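Local coordinates for putative mRNA interferase YoeB (Agrobacterium tumefaciens, PDB 6N90), which is the toxin of a type II toxin-antitoxin system and, as a YoeB-family endonuclease, probably cleaves mRNA, at the interface of chains A and B. Numbering follows the deposited sequence. Chains: chain A/B, Uncharacterized protein.

The interface of chains A and B. Residues chain A 13, 28, 31-32; chain B 10, 14, 17.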
loop_
_atom_site.group_PDB
_atom_site.type_symbol
_atom_site.label_atom_id
_atom_site.label_comp_id
_atom_site.label_asym_id
_atom_site.label_seq_id
_atom_site.Cartn_x
_atom_site.Cartn_y
_atom_site.Cartn_z
ATOM N N TYR A 13 7.426 4.952 3.835
ATOM C CA TYR A 13 7.272 5.018 2.374
ATOM C C TYR A 13 6.935 6.441 1.954
ATOM O O TYR A 13 7.477 6.935 0.978
ATOM C CB TYR A 13 6.182 4.064 1.914
ATOM C CG TYR A 13 5.986 3.896 0.412
ATOM C CD1 TYR A 13 6.912 3.205 -0.372
ATOM C CD2 TYR A 13 4.808 4.330 -0.183
ATOM C CE1 TYR A 13 6.681 3.003 -1.744
ATOM C CE2 TYR A 13 4.571 4.148 -1.540
ATOM C CZ TYR A 13 5.508 3.500 -2.318
ATOM O OH TYR A 13 5.246 3.316 -3.663
ATOM N N ASN A 28 9.191 -0.106 -4.885
ATOM C CA ASN A 28 8.172 -0.634 -5.779
ATOM C C ASN A 28 8.653 -1.846 -6.562
ATOM O O ASN A 28 7.865 -2.754 -6.828
ATOM C CB ASN A 28 7.705 0.472 -6.742
ATOM C CG ASN A 28 6.867 1.520 -6.039
ATOM O OD1 ASN A 28 6.624 1.428 -4.840
ATOM N ND2 ASN A 28 6.452 2.548 -6.772
ATOM N N ILE A 31 8.686 -4.795 -4.203
ATOM C CA ILE A 31 7.300 -5.251 -4.052
ATOM C C ILE A 31 6.862 -6.128 -5.238
ATOM O O ILE A 31 6.391 -7.286 -5.049
ATOM C CB ILE A 31 6.346 -4.042 -3.895
ATOM C CG1 ILE A 31 6.592 -3.349 -2.557
ATOM C CG2 ILE A 31 4.856 -4.464 -4.030
ATOM C CD1 ILE A 31 5.815 -2.092 -2.345
ATOM N N ARG A 32 7.024 -5.583 -6.444
ATOM C CA ARG A 32 6.699 -6.290 -7.681
ATOM C C ARG A 32 7.373 -7.671 -7.680
ATOM O O ARG A 32 6.740 -8.687 -7.971
ATOM C CB ARG A 32 7.145 -5.465 -8.899
ATOM C CG ARG A 32 6.527 -5.868 -10.245
ATOM C CD ARG A 32 6.952 -4.837 -11.338
ATOM N NE ARG A 32 6.735 -3.462 -10.865
ATOM C CZ ARG A 32 7.667 -2.508 -10.794
ATOM N NH1 ARG A 32 8.913 -2.740 -11.195
ATOM N NH2 ARG A 32 7.356 -1.291 -10.354
ATOM N N TRP B 10 -3.316 -0.949 -6.372
ATOM C CA TRP B 10 -1.878 -0.654 -6.327
ATOM C C TRP B 10 -1.390 -0.314 -7.735
ATOM O O TRP B 10 -0.528 0.562 -7.910
ATOM C CB TRP B 10 -1.064 -1.819 -5.731
ATOM C CG TRP B 10 0.382 -1.461 -5.556
ATOM C CD1 TRP B 10 1.453 -1.993 -6.227
ATOM C CD2 TRP B 10 0.916 -0.485 -4.655
ATOM N NE1 TRP B 10 2.621 -1.406 -5.789
ATOM C CE2 TRP B 10 2.319 -0.470 -4.835
ATOM C CE3 TRP B 10 0.339 0.401 -3.727
ATOM C CZ2 TRP B 10 3.162 0.390 -4.117
ATOM C CZ3 TRP B 10 1.190 1.250 -2.999
ATOM C CH2 TRP B 10 2.581 1.236 -3.210
ATOM N N GLU B 14 0.558 3.115 -8.653
ATOM C CA GLU B 14 1.824 3.108 -9.395
ATOM C C GLU B 14 1.729 3.899 -10.685
ATOM O O GLU B 14 2.688 4.528 -11.091
ATOM C CB GLU B 14 2.244 1.683 -9.748
ATOM C CG GLU B 14 2.794 0.900 -8.597
ATOM C CD GLU B 14 3.504 -0.330 -9.100
ATOM O OE1 GLU B 14 4.713 -0.447 -8.841
ATOM O OE2 GLU B 14 2.849 -1.169 -9.771
ATOM N N GLN B 17 2.049 7.344 -9.789
ATOM C CA GLN B 17 3.429 7.649 -9.423
ATOM C C GLN B 17 4.262 7.880 -10.693
ATOM O O GLN B 17 5.195 8.692 -10.704
ATOM C CB GLN B 17 4.031 6.538 -8.566
ATOM C CG GLN B 17 3.456 6.444 -7.160
ATOM C CD GLN B 17 4.138 5.337 -6.344
ATOM O OE1 GLN B 17 4.273 4.203 -6.808
ATOM N NE2 GLN B 17 4.560 5.664 -5.131
HETATM O O HOH W 1 5.092 -2.343 -7.153
HETATM O O HOH W 2 6.007 1.755 -9.571
#
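A largely polar helix-to-helix seam with an aromatic and aliphatic edge, where A:Tyr13, A:Asn28, A:Ile31 and A:Arg32 meet B:Trp10, B:Glu14 and B:Gln17, pairs two copies of the toxin across a two-fold axis, in what is probably a homodimer; its twin recurs with the chains exchanged. At one end the amide of B:Gln17 is read by two residues of chain A. B:Gln17 NE2 donates nearly in the amide plane to the phenol OH of A:Tyr13 (2.9 Å), while B:Gln17 OE1 accepts from A:Asn28 ND2 (2.7 Å), a bent bond with the donor tilted 33° from the carbonyl plane. The ring of bonds closes within chain A, where A:Tyr13 OH donates to a lone pair of A:Asn28 OD1 at 2.6 Å. Both side-chain amides are thereby fixed in rotation, and the phenol oxygen serves as acceptor and donor at once.

One turn along, in the middle, B:Glu14, with CG anti to its carbonyl carbon (chi1 -75°), extends OE1 toward chain A. A:Arg32, its chain bent at chi3 (-49°), brings NH2 to the syn side of B:Glu14 OE1, somewhat out of the carboxylate plane, in a salt bridge of 3.2 Å. Two waters also hold OE1: one links it to A:Asn28 ND2, the other to the backbone O of A:Asn28 and to the indole NE1 of B:Trp10. The nearby guanidinium and the two waters would probably favour a charged carboxylate. B:Trp10 lies a turn further on, at the far end, and CG of B:Glu14, from its own chain, lies over one face of the indole near the rim. B:Trp10 CH2 meets A:Tyr13 CZ tip to tip (3.8 Å), and B:Trp10 CZ2 touches A:Ile31 CD1 (4.0 Å).

Helices 7-19 and 21-36 of chain A face helix 7-19 of chain B, on the helical layer that packs against each subunit's beta-sheet.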